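Local coordinates for protein amine Dehydrogenase (Pseudomonas putida, PDB 1JMX) that forms the seven-bladed beta-propeller subunit of a quinohemoprotein amine dehydrogenase, an enzyme that probably oxidises primary amines and passes the electrons to heme c, at residues 4-8 with 33-37; 10-16 with 343-349; 18-24 with 334-340; 316-320 with 329-333. One frame throughout, in Å; residues are numbered along the deposited sequence.

Contact 1. Residues 4-8 with 33-37; sequences GPALK and VYKSC
The irregular segment 4-8 runs alongside strand 32-38 without pairing with its backbone, the CA atoms of P5 and K35 staying 7.0 Å apart, and the side chains of Y34 and K35 bridge the interval. These two residues form a classic beta bulge opposite V25 of the adjacent strand 22-27, in the outermost strand of a propeller blade. The bulge turns the CA-CB bonds of both residues toward segment 4-8, where a regular strand would send them to opposite faces.

K35 bends at its third torsion (chi3 -64°), which curls its end back to P5. Its NZ gives P5 O a short bond of 2.6 Å, coming from above the carbonyl plane with a C=O...NZ angle of 123°; a second bond, to L72 O, shares the ammonium between two backbone carbonyls. A lysine suits this place because its methylenes can pack before its charge is reached: CD lies 3.7 Å from L7 CD1, and CB meets P5 CG at 3.8 Å. P5, with no backbone N-H to satisfy, offers a compact apolar ring that also touches Y34, CG to CE2 at 3.8 Å.

The tyrosine joins packing to polarity. One edge of its ring faces the carbonyls of P5 and A6, L7 CD1 approaches obliquely, and the Y13 ring completes an edge-to-face pair. C37, farther along the strand, is tied to C75 by a disulfide. At the end of the ring, Y34 OH donates to A6 O at 2.9 Å, tilted from the carbonyl plane, while K8 CG lies 3.9 Å from the same hydroxyl.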
loop_
_atom_site.group_PDB
_atom_site.type_symbol
_atom_site.label_atom_id
_atom_site.label_comp_id
_atom_site.label_asym_id
_atom_site.label_seq_id
_atom_site.Cartn_x
_atom_site.Cartn_y
_atom_site.Cartn_z
ATOM N N GLY B 4 -9.160 13.133 -39.676
ATOM C CA GLY B 4 -10.599 13.179 -40.135
ATOM C C GLY B 4 -11.013 14.603 -40.468
ATOM O O GLY B 4 -10.413 15.213 -41.365
ATOM N N PRO B 5 -12.038 15.167 -39.796
ATOM C CA PRO B 5 -12.449 16.547 -40.096
ATOM C C PRO B 5 -11.419 17.549 -39.560
ATOM O O PRO B 5 -10.971 17.447 -38.417
ATOM C CB PRO B 5 -13.788 16.668 -39.364
ATOM C CG PRO B 5 -13.584 15.793 -38.167
ATOM C CD PRO B 5 -12.915 14.567 -38.776
ATOM N N ALA B 6 -11.006 18.485 -40.404
ATOM C CA ALA B 6 -10.037 19.489 -39.986
ATOM C C ALA B 6 -10.753 20.463 -39.077
ATOM O O ALA B 6 -11.952 20.685 -39.232
ATOM C CB ALA B 6 -9.472 20.220 -41.194
ATOM N N LEU B 7 -10.026 21.026 -38.120
ATOM C CA LEU B 7 -10.605 21.987 -37.190
ATOM C C LEU B 7 -10.880 23.337 -37.848
ATOM O O LEU B 7 -10.106 23.806 -38.686
ATOM C CB LEU B 7 -9.701 22.165 -35.969
ATOM C CG LEU B 7 -9.777 21.105 -34.863
ATOM C CD1 LEU B 7 -9.617 19.701 -35.429
ATOM C CD2 LEU B 7 -8.726 21.397 -33.813
ATOM N N LYS B 8 -11.992 23.956 -37.467
ATOM C CA LYS B 8 -12.379 25.246 -38.017
ATOM C C LYS B 8 -11.713 26.417 -37.313
ATOM O O LYS B 8 -11.601 26.435 -36.089
ATOM C CB LYS B 8 -13.896 25.399 -37.969
ATOM C CG LYS B 8 -14.633 24.276 -38.657
ATOM C CD LYS B 8 -16.042 24.684 -39.023
ATOM C CE LYS B 8 -16.812 23.520 -39.654
ATOM N NZ LYS B 8 -16.114 22.945 -40.851
ATOM N N VAL B 33 -18.095 15.740 -28.939
ATOM C CA VAL B 33 -16.824 15.276 -29.476
ATOM C C VAL B 33 -16.750 15.599 -30.971
ATOM O O VAL B 33 -17.572 15.137 -31.767
ATOM C CB VAL B 33 -16.637 13.756 -29.253
ATOM C CG1 VAL B 33 -15.310 13.289 -29.848
ATOM C CG2 VAL B 33 -16.693 13.447 -27.764
ATOM N N TYR B 34 -15.806 16.462 -31.330
ATOM C CA TYR B 34 -15.615 16.862 -32.718
ATOM C C TYR B 34 -14.966 15.742 -33.530
ATOM O O TYR B 34 -15.445 15.386 -34.612
ATOM C CB TYR B 34 -14.768 18.130 -32.771
ATOM C CG TYR B 34 -14.694 18.739 -34.142
ATOM C CD1 TYR B 34 -15.747 19.510 -34.638
ATOM C CD2 TYR B 34 -13.575 18.543 -34.954
ATOM C CE1 TYR B 34 -15.685 20.071 -35.917
ATOM C CE2 TYR B 34 -13.504 19.100 -36.231
ATOM C CZ TYR B 34 -14.562 19.862 -36.703
ATOM O OH TYR B 34 -14.496 20.408 -37.957
ATOM N N LYS B 35 -13.890 15.178 -32.985
ATOM C CA LYS B 35 -13.166 14.082 -33.626
ATOM C C LYS B 35 -12.279 13.352 -32.616
ATOM O O LYS B 35 -12.021 13.845 -31.520
ATOM C CB LYS B 35 -12.325 14.591 -34.813
ATOM C CG LYS B 35 -11.144 15.477 -34.424
ATOM C CD LYS B 35 -10.448 16.084 -35.632
ATOM C CE LYS B 35 -9.830 15.018 -36.511
ATOM N NZ LYS B 35 -9.250 15.620 -37.731
ATOM N N SER B 36 -11.824 12.167 -33.002
ATOM C CA SER B 36 -10.969 11.352 -32.154
ATOM C C SER B 36 -9.782 10.868 -32.964
ATOM O O SER B 36 -9.914 10.541 -34.138
ATOM C CB SER B 36 -11.745 10.141 -31.620
ATOM O OG SER B 36 -12.912 10.549 -30.925
ATOM N N CYS B 37 -8.619 10.836 -32.329
ATOM C CA CYS B 37 -7.400 10.384 -32.979
ATOM C C CYS B 37 -6.836 9.244 -32.154
ATOM O O CYS B 37 -6.777 9.331 -30.931
ATOM C CB CYS B 37 -6.337 11.497 -33.019
ATOM S SG CYS B 37 -6.647 12.995 -34.019
#

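Contact 2. Residues 10-16 with 343-349; sequences GHEYMIV and TPQVFIR
Residues E12-V16 and Q345-I348 pair as antiparallel strands, the C-terminal one being the innermost of its blade, and their contact joins the two ends of the chain. Y13 with F347 and I15 with Q345 are hydrogen-bonded pairs; Y13 N reaches F347 O at 2.8 Å. M14 with V346 is the non-hydrogen-bonded pair between them, and E12 with I348 the one beyond. A blade completed by strands from both termini is the Velcro closure of beta-propellers, and it fastens the ring shut.

On one face of the sheet Y13 CB sits over the F347 ring, a CH-pi contact 4.0 Å from the centroid. F347 CG lies between its own backbone N and carbonyl carbon (chi1 67°), which leans the ring across to Y13 and brings its edge to I15 CG2 at 3.8 Å. R349 CB meets the Y13 ring at its edge, CE1 being 3.6 Å away.

The other face carries M14, V346 and I348 with the aliphatic stem of E12: M14 CE presses on V346 CG2 at a tight 3.5 Å, and I348 CD1 touches E12 CB. E12 OE2 accepts from K304 N. G10 N donates to R349 O at 3.1 Å; glycine suits its positive phi (81°), where a side chain would jam against the preceding carbonyl. R349 NH1 bridges its own OXT, and NH2 pairs with D73.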
loop_
_atom_site.group_PDB
_atom_site.type_symbol
_atom_site.label_atom_id
_atom_site.label_comp_id
_atom_site.label_asym_id
_atom_site.label_seq_id
_atom_site.Cartn_x
_atom_site.Cartn_y
_atom_site.Cartn_z
ATOM N N GLY B 10 -11.072 30.068 -35.697
ATOM C CA GLY B 10 -11.903 30.892 -34.841
ATOM C C GLY B 10 -12.708 30.090 -33.826
ATOM O O GLY B 10 -13.194 30.642 -32.841
ATOM N N HIS B 11 -12.874 28.793 -34.081
ATOM C CA HIS B 11 -13.614 27.916 -33.179
ATOM C C HIS B 11 -12.782 27.473 -32.000
ATOM O O HIS B 11 -11.604 27.164 -32.143
ATOM C CB HIS B 11 -14.091 26.665 -33.903
ATOM C CG HIS B 11 -15.288 26.888 -34.761
ATOM N ND1 HIS B 11 -16.221 25.905 -35.000
ATOM C CD2 HIS B 11 -15.691 27.971 -35.460
ATOM C CE1 HIS B 11 -17.146 26.369 -35.816
ATOM N NE2 HIS B 11 -16.846 27.621 -36.112
ATOM N N GLU B 12 -13.433 27.382 -30.847
ATOM C CA GLU B 12 -12.778 26.952 -29.623
ATOM C C GLU B 12 -12.809 25.431 -29.513
ATOM O O GLU B 12 -13.807 24.800 -29.844
ATOM C CB GLU B 12 -13.460 27.587 -28.424
ATOM C CG GLU B 12 -12.738 27.349 -27.120
ATOM C CD GLU B 12 -13.105 28.375 -26.086
ATOM O OE1 GLU B 12 -14.218 28.932 -26.171
ATOM O OE2 GLU B 12 -12.267 28.645 -25.210
ATOM N N TYR B 13 -11.709 24.848 -29.054
ATOM C CA TYR B 13 -11.609 23.403 -28.921
ATOM C C TYR B 13 -10.903 23.010 -27.645
ATOM O O TYR B 13 -10.231 23.827 -27.015
ATOM C CB TYR B 13 -10.859 22.806 -30.108
ATOM C CG TYR B 13 -11.584 22.947 -31.424
ATOM C CD1 TYR B 13 -11.205 23.922 -32.354
ATOM C CD2 TYR B 13 -12.642 22.104 -31.746
ATOM C CE1 TYR B 13 -11.865 24.045 -33.571
ATOM C CE2 TYR B 13 -13.307 22.219 -32.958
ATOM C CZ TYR B 13 -12.913 23.191 -33.866
ATOM O OH TYR B 13 -13.576 23.288 -35.064
ATOM N N MET B 14 -11.053 21.742 -27.281
ATOM C CA MET B 14 -10.434 21.199 -26.082
ATOM C C MET B 14 -9.923 19.801 -26.354
ATOM O O MET B 14 -10.627 18.979 -26.936
ATOM C CB MET B 14 -11.443 21.131 -24.936
ATOM C CG MET B 14 -10.926 20.409 -23.689
ATOM S SD MET B 14 -12.213 20.159 -22.440
ATOM C CE MET B 14 -12.007 21.629 -21.527
ATOM N N ILE B 15 -8.681 19.539 -25.972
ATOM C CA ILE B 15 -8.138 18.208 -26.158
ATOM C C ILE B 15 -8.026 17.500 -24.822
ATOM O O ILE B 15 -7.744 18.117 -23.792
ATOM C CB ILE B 15 -6.768 18.199 -26.846
ATOM C CG1 ILE B 15 -5.744 18.996 -26.036
ATOM C CG2 ILE B 15 -6.900 18.699 -28.263
ATOM C CD1 ILE B 15 -4.309 18.767 -26.497
ATOM N N VAL B 16 -8.316 16.206 -24.849
ATOM C CA VAL B 16 -8.239 15.357 -23.670
ATOM C C VAL B 16 -7.813 13.976 -24.135
ATOM O O VAL B 16 -8.214 13.520 -25.202
ATOM C CB VAL B 16 -9.610 15.221 -22.918
ATOM C CG1 VAL B 16 -9.997 16.524 -22.255
ATOM C CG2 VAL B 16 -10.711 14.761 -23.862
ATOM N N THR B 343 -4.658 16.074 -18.690
ATOM C CA THR B 343 -5.024 17.467 -18.435
ATOM C C THR B 343 -5.723 18.112 -19.641
ATOM O O THR B 343 -5.155 18.207 -20.730
ATOM C CB THR B 343 -3.814 18.335 -17.894
ATOM O OG1 THR B 343 -4.061 19.728 -18.112
ATOM C CG2 THR B 343 -2.534 17.966 -18.528
ATOM N N PRO B 344 -7.017 18.454 -19.482
ATOM C CA PRO B 344 -7.846 19.084 -20.512
ATOM C C PRO B 344 -7.238 20.419 -20.931
ATOM O O PRO B 344 -7.041 21.300 -20.107
ATOM C CB PRO B 344 -9.178 19.280 -19.794
ATOM C CG PRO B 344 -9.217 18.118 -18.856
ATOM C CD PRO B 344 -7.829 18.143 -18.294
ATOM N N GLN B 345 -6.979 20.559 -22.225
ATOM C CA GLN B 345 -6.352 21.753 -22.788
ATOM C C GLN B 345 -7.277 22.508 -23.762
ATOM O O GLN B 345 -7.717 21.950 -24.770
ATOM C CB GLN B 345 -5.069 21.314 -23.496
ATOM C CG GLN B 345 -3.797 21.990 -23.054
ATOM C CD GLN B 345 -3.534 21.916 -21.569
ATOM O OE1 GLN B 345 -2.730 21.111 -21.105
ATOM N NE2 GLN B 345 -4.142 22.820 -20.826
ATOM N N VAL B 346 -7.550 23.778 -23.459
ATOM C CA VAL B 346 -8.433 24.621 -24.273
ATOM C C VAL B 346 -7.657 25.608 -25.174
ATOM O O VAL B 346 -6.702 26.253 -24.729
ATOM C CB VAL B 346 -9.444 25.397 -23.362
ATOM C CG1 VAL B 346 -10.429 26.200 -24.196
ATOM C CG2 VAL B 346 -10.200 24.431 -22.477
ATOM N N PHE B 347 -8.085 25.727 -26.433
ATOM C CA PHE B 347 -7.433 26.619 -27.400
ATOM C C PHE B 347 -8.382 27.058 -28.511
ATOM O O PHE B 347 -9.400 26.415 -28.749
ATOM C CB PHE B 347 -6.222 25.919 -28.043
ATOM C CG PHE B 347 -6.587 24.748 -28.923
ATOM C CD1 PHE B 347 -6.708 24.906 -30.302
ATOM C CD2 PHE B 347 -6.840 23.493 -28.372
ATOM C CE1 PHE B 347 -7.081 23.834 -31.113
ATOM C CE2 PHE B 347 -7.212 22.420 -29.173
ATOM C CZ PHE B 347 -7.334 22.590 -30.544
ATOM N N ILE B 348 -8.036 28.159 -29.177
ATOM C CA ILE B 348 -8.813 28.680 -30.307
ATOM C C ILE B 348 -8.021 28.279 -31.562
ATOM O O ILE B 348 -6.847 28.647 -31.708
ATOM C CB ILE B 348 -8.932 30.233 -30.292
ATOM C CG1 ILE B 348 -9.471 30.739 -28.950
ATOM C CG2 ILE B 348 -9.821 30.699 -31.436
ATOM C CD1 ILE B 348 -10.909 30.434 -28.707
ATOM N N ARG B 349 -8.661 27.506 -32.439
ATOM C CA ARG B 349 -8.046 27.022 -33.673
ATOM C C ARG B 349 -7.626 28.134 -34.637
ATOM O O ARG B 349 -8.290 29.199 -34.672
ATOM C CB ARG B 349 -8.998 26.055 -34.376
ATOM C CG ARG B 349 -8.479 25.501 -35.681
ATOM C CD ARG B 349 -7.201 24.723 -35.455
ATOM N NE ARG B 349 -6.658 24.233 -36.711
ATOM C CZ ARG B 349 -5.798 24.907 -37.465
ATOM N NH1 ARG B 349 -5.368 26.107 -37.089
ATOM N NH2 ARG B 349 -5.375 24.378 -38.606
ATOM O OXT ARG B 349 -6.620 27.925 -35.345
#

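Contact 3. Residues 18-24 with 334-340; sequences NYPNNLH and LPGGDMS
The H24 ring carries P335 on one face, its CD 4.2 Å from the centroid in a CH-pi contact offset toward the rim, while N18 CG lies in plane at the ring's edge. The Y19 ring is met at its edge by D338 O and S340 CB, the latter 4.2 Å from CE1. N18-N22 is the turn of the beta-hairpin formed by strands 12-18 and 22-27, closed by paired backbone bonds between N18 and N22; it packs against the loop that leads from the last blade to the closing C-terminal strand.

With CG anti to the backbone N (chi1 -176°), the N18 amide extends into that loop, its CG 3.1 Å from P335 O and 3.4 Å from G337 O. G336 suits its place because a CB there would run into the N18 amide. Replacing N18 by alanine would probably open a gap beside G336 and G337 and leave the carbonyls of P335 and G337 without the polar group lodged between them.

Y19 OH and S340 OG bond acidic side chains of another protein chain, placing this packing at a subunit interface. P335 O lies 3.4 Å from H24 CE1, whereas the buried H24 ND1 has no polar partner in the model.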
loop_
_atom_site.group_PDB
_atom_site.type_symbol
_atom_site.label_atom_id
_atom_site.label_comp_id
_atom_site.label_asym_id
_atom_site.label_seq_id
_atom_site.Cartn_x
_atom_site.Cartn_y
_atom_site.Cartn_z
ATOM N N ASN B 18 -7.663 9.888 -23.496
ATOM C CA ASN B 18 -8.502 8.837 -22.950
ATOM C C ASN B 18 -7.668 7.571 -22.876
ATOM O O ASN B 18 -6.813 7.361 -23.736
ATOM C CB ASN B 18 -9.642 8.685 -23.947
ATOM C CG ASN B 18 -10.655 7.721 -23.520
ATOM O OD1 ASN B 18 -11.546 8.043 -22.747
ATOM N ND2 ASN B 18 -10.566 6.513 -24.057
ATOM N N TYR B 19 -8.050 6.642 -22.001
ATOM C CA TYR B 19 -7.241 5.445 -21.809
ATOM C C TYR B 19 -6.712 4.524 -22.877
ATOM O O TYR B 19 -5.468 4.381 -22.949
ATOM C CB TYR B 19 -7.646 4.583 -20.623
ATOM C CG TYR B 19 -6.389 4.178 -19.889
ATOM C CD1 TYR B 19 -5.996 4.849 -18.741
ATOM C CD2 TYR B 19 -5.527 3.200 -20.412
ATOM C CE1 TYR B 19 -4.790 4.574 -18.134
ATOM C CE2 TYR B 19 -4.314 2.922 -19.815
ATOM C CZ TYR B 19 -3.954 3.614 -18.675
ATOM O OH TYR B 19 -2.758 3.350 -18.063
ATOM N N PRO B 20 -7.586 3.851 -23.678
ATOM C CA PRO B 20 -7.041 2.942 -24.710
ATOM C C PRO B 20 -5.751 3.588 -25.241
ATOM O O PRO B 20 -4.650 3.191 -24.849
ATOM C CB PRO B 20 -8.177 2.876 -25.732
ATOM C CG PRO B 20 -9.382 3.027 -24.892
ATOM C CD PRO B 20 -9.008 4.130 -23.926
ATOM N N ASN B 21 -5.921 4.734 -25.895
ATOM C CA ASN B 21 -4.835 5.566 -26.398
ATOM C C ASN B 21 -5.408 6.570 -27.375
ATOM O O ASN B 21 -4.921 6.709 -28.485
ATOM C CB ASN B 21 -3.713 4.753 -27.047
ATOM C CG ASN B 21 -2.367 5.429 -26.909
ATOM O OD1 ASN B 21 -2.218 6.364 -26.125
ATOM N ND2 ASN B 21 -1.378 4.957 -27.652
ATOM N N ASN B 22 -6.453 7.270 -26.948
ATOM C CA ASN B 22 -7.114 8.252 -27.799
ATOM C C ASN B 22 -6.824 9.681 -27.382
ATOM O O ASN B 22 -6.524 9.968 -26.224
ATOM C CB ASN B 22 -8.647 8.112 -27.753
ATOM C CG ASN B 22 -9.129 6.684 -27.825
ATOM O OD1 ASN B 22 -8.619 5.873 -28.600
ATOM N ND2 ASN B 22 -10.150 6.373 -27.020
ATOM N N LEU B 23 -6.969 10.572 -28.349
ATOM C CA LEU B 23 -6.830 12.000 -28.135
ATOM C C LEU B 23 -8.117 12.466 -28.783
ATOM O O LEU B 23 -8.358 12.200 -29.957
ATOM C CB LEU B 23 -5.615 12.577 -28.864
ATOM C CG LEU B 23 -5.351 14.079 -28.684
ATOM C CD1 LEU B 23 -3.900 14.385 -29.004
ATOM C CD2 LEU B 23 -6.275 14.921 -29.570
ATOM N N HIS B 24 -8.981 13.083 -27.995
ATOM C CA HIS B 24 -10.253 13.561 -28.500
ATOM C C HIS B 24 -10.282 15.062 -28.588
ATOM O O HIS B 24 -9.693 15.755 -27.764
ATOM C CB HIS B 24 -11.384 13.100 -27.588
ATOM C CG HIS B 24 -11.440 11.620 -27.409
ATOM N ND1 HIS B 24 -11.064 10.998 -26.241
ATOM C CD2 HIS B 24 -11.814 10.635 -28.258
ATOM C CE1 HIS B 24 -11.204 9.692 -26.379
ATOM N NE2 HIS B 24 -11.656 9.446 -27.594
ATOM N N LEU B 334 -16.943 10.518 -23.167
ATOM C CA LEU B 334 -15.868 10.254 -24.120
ATOM C C LEU B 334 -15.782 8.784 -24.522
ATOM O O LEU B 334 -16.011 7.890 -23.704
ATOM C CB LEU B 334 -14.524 10.641 -23.516
ATOM C CG LEU B 334 -14.282 12.077 -23.086
ATOM C CD1 LEU B 334 -12.937 12.153 -22.394
ATOM C CD2 LEU B 334 -14.333 12.977 -24.298
ATOM N N PRO B 335 -15.475 8.515 -25.799
ATOM C CA PRO B 335 -15.358 7.126 -26.250
ATOM C C PRO B 335 -14.151 6.485 -25.541
ATOM O O PRO B 335 -13.141 7.153 -25.307
ATOM C CB PRO B 335 -15.095 7.279 -27.753
ATOM C CG PRO B 335 -15.829 8.523 -28.096
ATOM C CD PRO B 335 -15.475 9.441 -26.945
ATOM N N GLY B 336 -14.269 5.211 -25.177
ATOM C CA GLY B 336 -13.173 4.527 -24.512
ATOM C C GLY B 336 -13.276 4.443 -22.999
ATOM O O GLY B 336 -14.354 4.231 -22.458
ATOM N N GLY B 337 -12.153 4.626 -22.313
ATOM C CA GLY B 337 -12.160 4.535 -20.867
ATOM C C GLY B 337 -11.658 5.725 -20.067
ATOM O O GLY B 337 -11.882 6.882 -20.417
ATOM N N ASP B 338 -10.972 5.419 -18.974
ATOM C CA ASP B 338 -10.445 6.420 -18.061
ATOM C C ASP B 338 -9.481 7.465 -18.613
ATOM O O ASP B 338 -8.563 7.142 -19.364
ATOM C CB ASP B 338 -9.777 5.718 -16.882
ATOM C CG ASP B 338 -10.759 4.946 -16.019
ATOM O OD1 ASP B 338 -11.833 4.528 -16.496
ATOM O OD2 ASP B 338 -10.437 4.755 -14.842
ATOM N N MET B 339 -9.684 8.715 -18.193
ATOM C CA MET B 339 -8.832 9.835 -18.572
ATOM C C MET B 339 -7.586 9.816 -17.694
ATOM O O MET B 339 -6.553 10.382 -18.047
ATOM C CB MET B 339 -9.561 11.167 -18.362
ATOM C CG MET B 339 -10.520 11.548 -19.470
ATOM S SD MET B 339 -11.159 13.218 -19.278
ATOM C CE MET B 339 -12.724 12.908 -18.453
ATOM N N SER B 340 -7.700 9.179 -16.532
ATOM C CA SER B 340 -6.603 9.087 -15.582
ATOM C C SER B 340 -6.011 10.469 -15.249
ATOM O O SER B 340 -6.766 11.399 -14.957
ATOM C CB SER B 340 -5.544 8.116 -16.085
ATOM O OG SER B 340 -4.655 7.801 -15.041
#

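Contact 4. Residues 316-320 with 329-333; sequences NDLAV and VKNIK
V320, I332 and K333 bury the most surface where strands 317-322 and 327-333 meet as a beta-hairpin, the two outer strands of the last propeller blade. The short strand segments run at 163°, close to antiparallel.

V320 lies opposite a classic beta bulge made by V329 and K330. Its carbonyl takes both amides of the bulge, V329 N at 2.7 Å and K330 N at a weak 3.4 Å, while V320 N donates to K330 O. A beta-branched valine suits a strand here: its CG2 lies against both K330 CG and I332 CD1, at 4.1 Å from the latter, and the V320 and K330 side chains run side by side.

I332 continues this apolar face. L318 N donates to I332 O at 2.8 Å, and the return bond from I332 N to L318 O fixes the pair, so that their CB atoms sit 3.9 Å apart. Y310 of the next strand inward is touched by both V320 and I332.

K333 folds back on the opposite face, bent at its second and third torsions, and carries NZ to N316 OD1 at 3.2 Å, tilted from the amide's carbonyl plane. ND2 of the same asparagine bonds G336 O, so N316 ties hairpin to loop; a leucine in its place would probably leave K333 NZ without this acceptor and the G336 carbonyl without its donor. D317, whose carboxylate is held by Y297 and H295, adds a nearby negative charge likely to favour the ammonium, although D317 OD1 stands 4.3 Å from K333 NZ, beyond a salt bridge.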
loop_
_atom_site.group_PDB
_atom_site.type_symbol
_atom_site.label_atom_id
_atom_site.label_comp_id
_atom_site.label_asym_id
_atom_site.label_seq_id
_atom_site.Cartn_x
_atom_site.Cartn_y
_atom_site.Cartn_z
ATOM N N ASN B 316 -14.266 8.364 -17.797
ATOM C CA ASN B 316 -14.394 8.800 -19.183
ATOM C C ASN B 316 -15.390 9.916 -19.476
ATOM O O ASN B 316 -15.820 10.055 -20.618
ATOM C CB ASN B 316 -14.691 7.603 -20.093
ATOM C CG ASN B 316 -16.019 6.966 -19.794
ATOM O OD1 ASN B 316 -16.668 7.299 -18.809
ATOM N ND2 ASN B 316 -16.432 6.039 -20.642
ATOM N N ASP B 317 -15.765 10.708 -18.473
ATOM C CA ASP B 317 -16.700 11.801 -18.722
ATOM C C ASP B 317 -16.249 13.173 -18.227
ATOM O O ASP B 317 -15.585 13.293 -17.192
ATOM C CB ASP B 317 -18.102 11.481 -18.161
ATOM C CG ASP B 317 -18.156 11.506 -16.637
ATOM O OD1 ASP B 317 -17.783 10.497 -16.012
ATOM O OD2 ASP B 317 -18.582 12.525 -16.060
ATOM N N LEU B 318 -16.558 14.197 -19.019
ATOM C CA LEU B 318 -16.267 15.578 -18.657
ATOM C C LEU B 318 -17.539 16.146 -18.037
ATOM O O LEU B 318 -18.630 15.969 -18.576
ATOM C CB LEU B 318 -15.954 16.446 -19.886
ATOM C CG LEU B 318 -14.736 16.310 -20.801
ATOM C CD1 LEU B 318 -13.457 16.338 -19.995
ATOM C CD2 LEU B 318 -14.858 15.051 -21.601
ATOM N N ALA B 319 -17.413 16.789 -16.888
ATOM C CA ALA B 319 -18.572 17.412 -16.277
ATOM C C ALA B 319 -18.486 18.865 -16.730
ATOM O O ALA B 319 -17.397 19.435 -16.773
ATOM C CB ALA B 319 -18.505 17.320 -14.755
ATOM N N VAL B 320 -19.603 19.435 -17.168
ATOM C CA VAL B 320 -19.611 20.830 -17.598
ATOM C C VAL B 320 -20.399 21.594 -16.550
ATOM O O VAL B 320 -21.542 21.259 -16.263
ATOM C CB VAL B 320 -20.265 21.033 -18.984
ATOM C CG1 VAL B 320 -20.131 22.488 -19.408
ATOM C CG2 VAL B 320 -19.614 20.131 -20.016
ATOM N N VAL B 329 -24.138 21.521 -15.707
ATOM C CA VAL B 329 -25.024 21.745 -16.843
ATOM C C VAL B 329 -25.180 20.448 -17.629
ATOM O O VAL B 329 -26.291 20.092 -18.026
ATOM C CB VAL B 329 -24.476 22.868 -17.774
ATOM C CG1 VAL B 329 -25.358 23.023 -19.008
ATOM C CG2 VAL B 329 -24.395 24.191 -17.012
ATOM N N LYS B 330 -24.071 19.747 -17.868
ATOM C CA LYS B 330 -24.131 18.482 -18.595
ATOM C C LYS B 330 -22.857 17.668 -18.482
ATOM O O LYS B 330 -21.934 18.053 -17.777
ATOM C CB LYS B 330 -24.496 18.695 -20.071
ATOM C CG LYS B 330 -23.554 19.583 -20.849
ATOM C CD LYS B 330 -24.019 19.744 -22.292
ATOM C CE LYS B 330 -23.907 18.427 -23.063
ATOM N NZ LYS B 330 -24.041 18.604 -24.555
ATOM N N ASN B 331 -22.847 16.512 -19.139
ATOM C CA ASN B 331 -21.697 15.623 -19.141
ATOM C C ASN B 331 -21.386 15.219 -20.559
ATOM O O ASN B 331 -22.290 14.888 -21.331
ATOM C CB ASN B 331 -21.970 14.341 -18.344
ATOM C CG ASN B 331 -22.058 14.586 -16.867
ATOM O OD1 ASN B 331 -23.150 14.706 -16.312
ATOM N ND2 ASN B 331 -20.904 14.679 -16.215
ATOM N N ILE B 332 -20.101 15.254 -20.895
ATOM C CA ILE B 332 -19.635 14.845 -22.209
ATOM C C ILE B 332 -19.052 13.457 -21.982
ATOM O O ILE B 332 -18.107 13.294 -21.209
ATOM C CB ILE B 332 -18.528 15.795 -22.743
ATOM C CG1 ILE B 332 -19.085 17.213 -22.916
ATOM C CG2 ILE B 332 -17.962 15.270 -24.070
ATOM C CD1 ILE B 332 -18.038 18.235 -23.265
ATOM N N LYS B 333 -19.674 12.450 -22.582
ATOM C CA LYS B 333 -19.197 11.079 -22.452
ATOM C C LYS B 333 -18.175 10.826 -23.560
ATOM O O LYS B 333 -18.487 10.968 -24.740
ATOM C CB LYS B 333 -20.372 10.096 -22.550
ATOM C CG LYS B 333 -19.999 8.607 -22.547
ATOM C CD LYS B 333 -19.401 8.149 -21.224
ATOM C CE LYS B 333 -20.382 8.309 -20.055
ATOM N NZ LYS B 333 -19.797 7.851 -18.750
#

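Contacts 1, 2 and 3 share the four-stranded blade built from both chain ends: contact 1 lies at its outer strand, contact 2 at its inner pair, contact 3 at a hairpin turn. Contacts 1 and 2, centres about 11 Å apart, meet where K8 N probably donates to Y13 OH at 3.0 Å. V16 O with H24 N, 2.9 Å apart, links contact 2 to contact 3. Contact 4 belongs to the preceding blade; its centre is about 13 Å from that of contact 3, joined through L334 N and N316 O at 2.8 Å. None includes the heme c neighbours L116-Y120, between strands 105-115 and 120-122 and at the start of the latter, in another blade.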